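Local coordinates for protein putative glycosyl hydrolase (Bacteroides thetaiotaomicron VPI-5482, PDB 3K11) that probably acts as a glycoside hydrolase, although its substrate and specificity are not established, at residues K33-T47 against T98-R110. Numbering follows the deposited sequence. Where two conformers were deposited one is given.
Sequences KKDIDRVFAYIDKET and TGDKRYTDYVQNR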
ATOM      1  N   LYS A  33      18.856 -29.310   4.189  1.00 23.06           N
ATOM      2  CA  LYS A  33      19.560 -29.909   5.329  1.00 22.39           C
ATOM      3  C   LYS A  33      20.988 -29.365   5.474  1.00 26.18           C
ATOM      4  O   LYS A  33      21.477 -29.153   6.592  1.00 25.64           O
ATOM      5  CB  LYS A  33      19.546 -31.437   5.199  1.00 24.69           C
ATOM      6  CG  LYS A  33      20.261 -32.226   6.276  1.00 29.00           C
ATOM      7  CD  LYS A  33      19.617 -32.148   7.618  1.00 27.78           C
ATOM      8  CE  LYS A  33      19.994 -33.338   8.495  1.00 33.23           C
ATOM      9  NZ  LYS A  33      21.439 -33.369   8.775  1.00 26.24           N
ATOM     10  N   LYS A  34      21.671 -29.157   4.351  1.00 27.60           N
ATOM     11  CA  LYS A  34      23.011 -28.581   4.379  1.00 29.46           C
ATOM     12  C   LYS A  34      23.016 -27.213   5.073  1.00 27.83           C
ATOM     13  O   LYS A  34      23.902 -26.893   5.879  1.00 24.78           O
ATOM     14  CB  LYS A  34      23.526 -28.446   2.944  1.00 30.96           C
ATOM     15  CG  LYS A  34      24.897 -27.793   2.816  1.00 37.35           C
ATOM     16  CD  LYS A  34      25.318 -27.654   1.334  1.00 39.48           C
ATOM     17  CE  LYS A  34      26.712 -26.985   1.198  1.00 45.99           C
ATOM     18  NZ  LYS A  34      26.734 -25.583   1.770  1.00 45.55           N
ATOM     19  N   ASP A  35      21.982 -26.430   4.799  1.00 25.05           N
ATOM     20  CA  ASP A  35      21.883 -25.099   5.364  1.00 26.58           C
ATOM     21  C   ASP A  35      21.541 -25.100   6.846  1.00 25.81           C
ATOM     22  O   ASP A  35      22.189 -24.413   7.638  1.00 27.23           O
ATOM     23  CB  ASP A  35      20.926 -24.261   4.527  1.00 24.58           C
ATOM     24  CG  ASP A  35      21.541 -23.849   3.175  1.00 34.12           C
ATOM     25  OD1 ASP A  35      22.779 -23.893   2.996  1.00 30.61           O
ATOM     26  OD2 ASP A  35      20.791 -23.482   2.261  1.00 30.20           O
ATOM     27  N   ILE A  36      20.569 -25.902   7.258  1.00 25.28           N
ATOM     28  CA  ILE A  36      20.287 -25.978   8.709  1.00 25.76           C
ATOM     29  C   ILE A  36      21.455 -26.616   9.456  1.00 25.04           C
ATOM     30  O   ILE A  36      21.703 -26.276  10.586  1.00 23.63           O
ATOM     31  CB  ILE A  36      18.888 -26.578   9.074  1.00 24.38           C
ATOM     32  CG1 ILE A  36      18.731 -28.037   8.614  1.00 24.60           C
ATOM     33  CG2 ILE A  36      17.791 -25.683   8.540  1.00 23.12           C
ATOM     34  CD1 ILE A  36      17.510 -28.797   9.221  1.00 22.93           C
ATOM     35  N   ASP A  37      22.180 -27.529   8.825  1.00 24.67           N
ATOM     36  CA  ASP A  37      23.384 -28.120   9.458  1.00 23.66           C
ATOM     37  C   ASP A  37      24.459 -27.052   9.701  1.00 24.33           C
ATOM     38  O   ASP A  37      25.146 -27.087  10.714  1.00 24.31           O
ATOM     39  CB  ASP A  37      23.947 -29.230   8.587  1.00 24.45           C
ATOM     40  CG  ASP A  37      23.247 -30.586   8.779  1.00 27.81           C
ATOM     41  OD1 ASP A  37      22.521 -30.789   9.771  1.00 31.41           O
ATOM     42  OD2 ASP A  37      23.488 -31.458   7.887  1.00 31.42           O
ATOM     43  N   ARG A  38      24.572 -26.074   8.800  1.00 26.64           N
ATOM     44  CA  ARG A  38      25.526 -24.963   8.973  1.00 24.75           C
ATOM     45  C   ARG A  38      25.137 -24.081  10.158  1.00 25.91           C
ATOM     46  O   ARG A  38      25.987 -23.695  10.973  1.00 24.00           O
ATOM     47  CB  ARG A  38      25.683 -24.160   7.683  1.00 25.06           C
ATOM     48  CG  ARG A  38      26.806 -23.148   7.753  1.00 31.47           C
ATOM     49  CD  ARG A  38      27.236 -22.633   6.383  1.00 29.53           C
ATOM     50  NE  ARG A  38      26.248 -21.749   5.767  1.00 26.84           N
ATOM     51  CZ  ARG A  38      25.337 -22.131   4.875  1.00 27.81           C
ATOM     52  NH1 ARG A  38      25.227 -23.395   4.468  1.00 30.42           N
ATOM     53  NH2 ARG A  38      24.492 -21.233   4.395  1.00 29.42           N
ATOM     54  N   VAL A  39      23.844 -23.792  10.280  1.00 25.16           N
ATOM     55  CA  VAL A  39      23.350 -23.027  11.422  1.00 25.60           C
ATOM     56  C   VAL A  39      23.556 -23.843  12.706  1.00 25.70           C
ATOM     57  O   VAL A  39      24.026 -23.323  13.721  1.00 24.21           O
ATOM     58  CB  VAL A  39      21.851 -22.667  11.275  1.00 26.72           C
ATOM     59  CG1 VAL A  39      21.365 -22.023  12.550  1.00 23.20           C
ATOM     60  CG2 VAL A  39      21.603 -21.761  10.025  1.00 23.76           C
ATOM     61  N   PHE A  40      23.211 -25.127  12.660  1.00 24.99           N
ATOM     62  CA  PHE A  40      23.332 -25.981  13.831  1.00 24.79           C
ATOM     63  C   PHE A  40      24.784 -26.055  14.312  1.00 24.92           C
ATOM     64  O   PHE A  40      25.059 -25.954  15.512  1.00 23.26           O
ATOM     65  CB  PHE A  40      22.813 -27.386  13.508  1.00 24.90           C
ATOM     66  CG  PHE A  40      22.959 -28.351  14.647  1.00 25.61           C
ATOM     67  CD1 PHE A  40      22.265 -28.149  15.812  1.00 23.62           C
ATOM     68  CD2 PHE A  40      23.835 -29.433  14.566  1.00 30.28           C
ATOM     69  CE1 PHE A  40      22.401 -28.999  16.891  1.00 27.03           C
ATOM     70  CE2 PHE A  40      23.984 -30.285  15.636  1.00 34.57           C
ATOM     71  CZ  PHE A  40      23.243 -30.080  16.802  1.00 28.55           C
ATOM     72  N   ALA A  41      25.713 -26.247  13.392  1.00 26.30           N
ATOM     73  CA  ALA A  41      27.136 -26.379  13.801  1.00 28.90           C
ATOM     74  C   ALA A  41      27.578 -25.094  14.484  1.00 31.71           C
ATOM     75  O   ALA A  41      28.280 -25.097  15.487  1.00 31.56           O
ATOM     76  CB  ALA A  41      28.024 -26.681  12.596  1.00 28.97           C
ATOM     77  N   TYR A  42      27.147 -23.972  13.940  1.00 27.34           N
ATOM     78  CA  TYR A  42      27.497 -22.697  14.521  1.00 26.60           C
ATOM     79  C   TYR A  42      26.944 -22.516  15.930  1.00 27.51           C
ATOM     80  O   TYR A  42      27.668 -22.182  16.839  1.00 28.58           O
ATOM     81  CB  TYR A  42      27.002 -21.572  13.608  1.00 25.58           C
ATOM     82  CG  TYR A  42      27.221 -20.203  14.206  1.00 27.65           C
ATOM     83  CD1 TYR A  42      28.492 -19.716  14.428  1.00 28.88           C
ATOM     84  CD2 TYR A  42      26.158 -19.395  14.523  1.00 24.26           C
ATOM     85  CE1 TYR A  42      28.681 -18.461  14.995  1.00 24.84           C
ATOM     86  CE2 TYR A  42      26.344 -18.154  15.088  1.00 24.80           C
ATOM     87  CZ  TYR A  42      27.595 -17.686  15.310  1.00 27.28           C
ATOM     88  OH  TYR A  42      27.725 -16.424  15.879  1.00 28.52           O
ATOM     89  N   ILE A  43      25.652 -22.758  16.117  1.00 25.39           N
ATOM     90  CA  ILE A  43      25.051 -22.486  17.422  1.00 26.53           C
ATOM     91  C   ILE A  43      25.554 -23.477  18.471  1.00 28.64           C
ATOM     92  O   ILE A  43      25.575 -23.152  19.644  1.00 29.90           O
ATOM     93  CB  ILE A  43      23.513 -22.452  17.393  1.00 27.17           C
ATOM     94  CG1 ILE A  43      22.917 -23.814  16.992  1.00 34.17           C
ATOM     95  CG2 ILE A  43      23.038 -21.304  16.468  1.00 23.77           C
ATOM     96  CD1 ILE A  43      21.769 -24.232  17.844  1.00 37.80           C
ATOM     97  N   ASP A  44      25.918 -24.667  18.023  1.00 24.90           N
ATOM     98  CA  ASP A  44      26.408 -25.709  18.935  1.00 31.69           C
ATOM     99  C   ASP A  44      27.645 -25.176  19.703  1.00 35.02           C
ATOM    100  O   ASP A  44      27.698 -25.235  20.976  1.00 36.51           O
ATOM    101  CB  ASP A  44      26.755 -26.948  18.116  1.00 29.25           C
ATOM    102  CG  ASP A  44      27.070 -28.171  18.964  1.00 36.79           C
ATOM    103  OD1 ASP A  44      26.640 -28.249  20.147  1.00 34.79           O
ATOM    104  OD2 ASP A  44      27.731 -29.061  18.413  1.00 40.09           O
ATOM    105  N   LYS A  45      28.599 -24.626  18.928  0.80 33.79           N
ATOM    106  CA  LYS A  45      29.848 -24.062  19.506  0.80 35.64           C
ATOM    107  C   LYS A  45      29.665 -22.733  20.247  0.80 35.34           C
ATOM    108  O   LYS A  45      30.530 -22.345  21.020  0.80 40.25           O
ATOM    109  CB  LYS A  45      31.042 -24.005  18.513  0.80 36.79           C
ATOM    110  CG  LYS A  45      30.839 -23.548  17.040  0.80 43.23           C
ATOM    111  CD  LYS A  45      30.573 -22.047  16.847  0.80 45.86           C
ATOM    112  CE  LYS A  45      31.790 -21.218  17.092  0.80 49.68           C
ATOM    113  NZ  LYS A  45      31.813 -19.752  16.812  0.80 38.13           N
ATOM    114  N   GLU A  46      28.549 -22.057  20.023  1.00 28.51           N
ATOM    115  CA  GLU A  46      28.232 -20.800  20.696  1.00 28.35           C
ATOM    116  C   GLU A  46      27.272 -20.884  21.856  1.00 28.48           C
ATOM    117  O   GLU A  46      26.779 -19.846  22.346  1.00 27.49           O
ATOM    118  CB  GLU A  46      27.661 -19.837  19.650  1.00 29.22           C
ATOM    119  CG  GLU A  46      28.701 -19.360  18.667  1.00 32.11           C
ATOM    120  CD  GLU A  46      29.783 -18.516  19.341  1.00 40.22           C
ATOM    121  OE1 GLU A  46      29.643 -18.126  20.524  1.00 37.13           O
ATOM    122  OE2 GLU A  46      30.772 -18.255  18.678  1.00 37.20           O
ATOM    123  N   THR A  47      26.926 -22.101  22.258  1.00 25.63           N
ATOM    124  CA  THR A  47      26.044 -22.328  23.388  1.00 26.91           C
ATOM    125  C   THR A  47      26.655 -23.370  24.325  1.00 25.95           C
ATOM    126  O   THR A  47      26.042 -24.405  24.600  1.00 25.63           O
ATOM    127  CB  THR A  47      24.634 -22.733  22.914  1.00 27.44           C
ATOM    128  OG1 THR A  47      24.698 -23.836  21.985  1.00 25.27           O
ATOM    129  CG2 THR A  47      23.923 -21.498  22.263  1.00 22.92           C
ATOM    130  N   THR A  98      14.085 -35.195   9.864  1.00 30.73           N
ATOM    131  CA  THR A  98      15.334 -35.555   9.189  1.00 30.97           C
ATOM    132  C   THR A  98      15.899 -36.865   9.659  1.00 34.05           C
ATOM    133  O   THR A  98      16.717 -37.466   8.971  1.00 33.73           O
ATOM    134  CB  THR A  98      16.430 -34.493   9.449  1.00 32.87           C
ATOM    135  OG1 THR A  98      16.798 -34.520  10.842  1.00 32.49           O
ATOM    136  CG2 THR A  98      15.949 -33.086   9.070  1.00 29.74           C
ATOM    137  N   GLY A  99      15.536 -37.273  10.869  1.00 35.10           N
ATOM    138  CA  GLY A  99      16.122 -38.440  11.467  1.00 34.97           C
ATOM    139  C   GLY A  99      17.530 -38.244  11.992  1.00 35.36           C
ATOM    140  O   GLY A  99      18.164 -39.202  12.385  1.00 36.21           O
ATOM    141  N   ASP A 100      18.036 -37.020  12.002  1.00 32.30           N
ATOM    142  CA  ASP A 100      19.370 -36.730  12.487  1.00 31.42           C
ATOM    143  C   ASP A 100      19.266 -36.564  14.015  1.00 31.10           C
ATOM    144  O   ASP A 100      18.806 -35.544  14.514  1.00 28.47           O
ATOM    145  CB  ASP A 100      19.883 -35.446  11.803  1.00 29.77           C
ATOM    146  CG  ASP A 100      21.334 -35.157  12.091  1.00 37.91           C
ATOM    147  OD1 ASP A 100      21.883 -35.756  13.034  1.00 32.86           O
ATOM    148  OD2 ASP A 100      21.918 -34.319  11.366  1.00 32.66           O
ATOM    149  N   LYS A 101      19.741 -37.564  14.751  1.00 30.43           N
ATOM    150  CA  LYS A 101      19.668 -37.559  16.214  1.00 30.72           C
ATOM    151  C   LYS A 101      20.580 -36.551  16.870  1.00 28.00           C
ATOM    152  O   LYS A 101      20.473 -36.318  18.081  1.00 29.28           O
ATOM    153  CB  LYS A 101      20.023 -38.948  16.746  1.00 30.32           C
ATOM    154  CG  LYS A 101      19.038 -40.036  16.287  1.00 40.00           C
ATOM    155  N   ARG A 102      21.521 -35.991  16.123  1.00 26.93           N
ATOM    156  CA  ARG A 102      22.395 -34.949  16.681  1.00 29.15           C
ATOM    157  C   ARG A 102      21.557 -33.780  17.198  1.00 27.74           C
ATOM    158  O   ARG A 102      21.913 -33.134  18.188  1.00 28.30           O
ATOM    159  CB  ARG A 102      23.383 -34.414  15.645  1.00 28.83           C
ATOM    160  CG  ARG A 102      24.445 -35.418  15.143  1.00 33.13           C
ATOM    161  CD  ARG A 102      25.400 -34.688  14.194  1.00 35.40           C
ATOM    162  NE  ARG A 102      24.625 -34.018  13.143  1.00 39.61           N
ATOM    163  CZ  ARG A 102      24.880 -32.820  12.605  1.00 38.89           C
ATOM    164  NH1 ARG A 102      25.926 -32.087  12.958  1.00 36.64           N
ATOM    165  NH2 ARG A 102      24.056 -32.339  11.699  1.00 35.28           N
ATOM    166  N   TYR A 103      20.458 -33.494  16.499  1.00 28.85           N
ATOM    167  CA  TYR A 103      19.609 -32.379  16.872  1.00 26.71           C
ATOM    168  C   TYR A 103      18.988 -32.587  18.255  1.00 26.72           C
ATOM    169  O   TYR A 103      19.020 -31.688  19.095  1.00 26.58           O
ATOM    170  CB  TYR A 103      18.530 -32.132  15.824  1.00 28.77           C
ATOM    171  CG  TYR A 103      19.013 -31.799  14.431  1.00 26.02           C
ATOM    172  CD1 TYR A 103      20.119 -31.004  14.212  1.00 29.90           C
ATOM    173  CD2 TYR A 103      18.318 -32.236  13.327  1.00 32.33           C
ATOM    174  CE1 TYR A 103      20.530 -30.697  12.932  1.00 29.47           C
ATOM    175  CE2 TYR A 103      18.711 -31.892  12.039  1.00 35.76           C
ATOM    176  CZ  TYR A 103      19.799 -31.116  11.851  1.00 29.62           C
ATOM    177  OH  TYR A 103      20.209 -30.785  10.580  1.00 33.27           O
ATOM    178  N   THR A 104      18.455 -33.777  18.508  1.00 26.55           N
ATOM    179  CA  THR A 104      17.896 -34.040  19.832  1.00 26.97           C
ATOM    180  C   THR A 104      19.002 -34.285  20.866  1.00 26.92           C
ATOM    181  O   THR A 104      18.815 -33.956  22.047  1.00 27.62           O
ATOM    182  CB  THR A 104      16.855 -35.142  19.849  1.00 30.00           C
ATOM    183  OG1 THR A 104      17.234 -36.164  18.940  1.00 27.85           O
ATOM    184  CG2 THR A 104      15.455 -34.580  19.484  1.00 28.44           C
ATOM    185  N   ASP A 105      20.156 -34.806  20.449  1.00 27.58           N
ATOM    186  CA  ASP A 105      21.289 -34.952  21.384  1.00 27.03           C
ATOM    187  C   ASP A 105      21.657 -33.594  21.978  1.00 28.09           C
ATOM    188  O   ASP A 105      21.994 -33.480  23.165  1.00 26.58           O
ATOM    189  CB  ASP A 105      22.534 -35.473  20.691  1.00 25.06           C
ATOM    190  CG  ASP A 105      22.446 -36.960  20.312  1.00 29.16           C
ATOM    191  OD1 ASP A 105      21.482 -37.644  20.725  1.00 26.85           O
ATOM    192  OD2 ASP A 105      23.352 -37.406  19.568  1.00 31.44           O
ATOM    193  N   TYR A 106      21.621 -32.564  21.144  1.00 27.54           N
ATOM    194  CA  TYR A 106      21.893 -31.208  21.600  1.00 24.53           C
ATOM    195  C   TYR A 106      20.930 -30.768  22.683  1.00 25.78           C
ATOM    196  O   TYR A 106      21.324 -30.182  23.678  1.00 27.69           O
ATOM    197  CB  TYR A 106      21.793 -30.245  20.400  1.00 26.92           C
ATOM    198  CG  TYR A 106      21.944 -28.790  20.738  1.00 25.71           C
ATOM    199  CD1 TYR A 106      20.831 -28.017  21.076  1.00 25.66           C
ATOM    200  CD2 TYR A 106      23.181 -28.159  20.683  1.00 25.91           C
ATOM    201  CE1 TYR A 106      20.950 -26.677  21.371  1.00 27.21           C
ATOM    202  CE2 TYR A 106      23.307 -26.789  20.984  1.00 27.06           C
ATOM    203  CZ  TYR A 106      22.172 -26.071  21.333  1.00 30.59           C
ATOM    204  OH  TYR A 106      22.236 -24.748  21.643  1.00 30.70           O
ATOM    205  N   VAL A 107      19.640 -30.997  22.456  1.00 25.71           N
ATOM    206  CA  VAL A 107      18.616 -30.565  23.388  1.00 26.11           C
ATOM    207  C   VAL A 107      18.729 -31.378  24.661  1.00 24.51           C
ATOM    208  O   VAL A 107      18.660 -30.850  25.765  1.00 25.71           O
ATOM    209  CB  VAL A 107      17.203 -30.673  22.780  1.00 25.65           C
ATOM    210  CG1 VAL A 107      16.186 -30.085  23.743  1.00 25.43           C
ATOM    211  CG2 VAL A 107      17.129 -29.889  21.397  1.00 22.46           C
ATOM    212  N   GLN A 108      18.881 -32.689  24.506  1.00 25.02           N
ATOM    213  CA  GLN A 108      19.128 -33.558  25.664  1.00 23.50           C
ATOM    214  C   GLN A 108      20.277 -33.021  26.521  1.00 25.29           C
ATOM    215  O   GLN A 108      20.158 -32.875  27.737  1.00 24.54           O
ATOM    216  CB  GLN A 108      19.457 -34.976  25.187  1.00 26.10           C
ATOM    217  CG  GLN A 108      18.270 -35.780  24.639  1.00 26.22           C
ATOM    218  CD  GLN A 108      17.425 -36.407  25.730  1.00 30.17           C
ATOM    219  OE1 GLN A 108      17.791 -36.351  26.900  1.00 26.42           O
ATOM    220  NE2 GLN A 108      16.312 -37.025  25.353  1.00 25.64           N
ATOM    221  N   ASN A 109      21.390 -32.722  25.871  1.00 25.04           N
ATOM    222  CA  ASN A 109      22.570 -32.294  26.571  1.00 23.64           C
ATOM    223  C   ASN A 109      22.351 -30.997  27.335  1.00 24.78           C
ATOM    224  O   ASN A 109      22.694 -30.910  28.512  1.00 25.83           O
ATOM    225  CB  ASN A 109      23.716 -32.158  25.596  1.00 25.69           C
ATOM    226  CG  ASN A 109      24.949 -31.610  26.231  1.00 34.20           C
ATOM    227  OD1 ASN A 109      25.204 -30.409  26.172  1.00 37.50           O
ATOM    228  ND2 ASN A 109      25.731 -32.482  26.867  1.00 39.23           N
ATOM    229  N   ARG A 110      21.767 -30.004  26.670  1.00 24.66           N
ATOM    230  CA  ARG A 110      21.528 -28.708  27.330  1.00 24.35           C
ATOM    231  C   ARG A 110      20.516 -28.804  28.465  1.00 25.60           C
ATOM    232  O   ARG A 110      20.718 -28.221  29.534  1.00 24.19           O
ATOM    233  CB  ARG A 110      21.112 -27.635  26.319  1.00 26.91           C
ATOM    234  CG  ARG A 110      22.135 -27.357  25.202  1.00 27.59           C
ATOM    235  CD  ARG A 110      23.519 -27.211  25.717  1.00 30.09           C
ATOM    236  NE  ARG A 110      24.451 -26.703  24.693  1.00 33.48           N
ATOM    237  CZ  ARG A 110      25.047 -27.442  23.763  1.00 34.12           C
ATOM    238  NH1 ARG A 110      24.755 -28.732  23.610  1.00 31.52           N
ATOM    239  NH2 ARG A 110      25.928 -26.885  22.956  1.00 28.51           N
TER
HETATM  240  O   HOH W   1      25.834 -29.608  11.480  1.00 32.08           O
HETATM  241  O   HOH W   2      26.436 -30.355  22.051  1.00 37.97           O
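Helix 33-45 and helix 101-110 run side by side in the same direction, their axes 11.8 Å apart and crossing at 24°, and Phe40, Tyr103 and Tyr106 bridge that gap. Phe40, with CG anti to the backbone N (chi1 177°), reaches between the two tyrosines. Tyr103 turns its edge onto the Phe40 face in a T-shaped pair, planes 87° apart, while the Phe40 edge approaches the Tyr106 face in an offset edge-to-face pair. Tyr103 also acts as a knob among Lys33, Ile36, Asp37 and Phe40, and its hydroxyl donates to Asp37, although the modelled OH to OD1 distance of 2.4 Å is shorter than a usual hydrogen bond and its exact length is doubtful.

Around this hydroxyl lies a four-residue salt-bridge network. Lys33 NZ meets Asp100 OD2 on its anti side at 2.8 Å and also pairs with Asp37 of its own helix. Asp37 OD1 lies at the edge of the Arg102 guanidinium, 2.9 Å from NH2; Arg102 in turn grips Asp100 side-on through NE and NH2. Asp100 OD1 caps the second helix by accepting from Arg102 N, so one carboxylate joins helix start and interhelical network.

At the other end, Arg110 NE and NH2 both grip Thr47 O, NE at 2.8 Å and nearly in line with the carbonyl, and NH2 also bridges to Asp44 OD1. Tyr106 OH donates to Thr47 OG1 (2.6 Å) and is bonded to Trp84 of helix 82-98 as well. An aromatic centre flanked by polar clusters thus joins two near-parallel helices, consistent with the helix-rich six-hairpin fold of family 88.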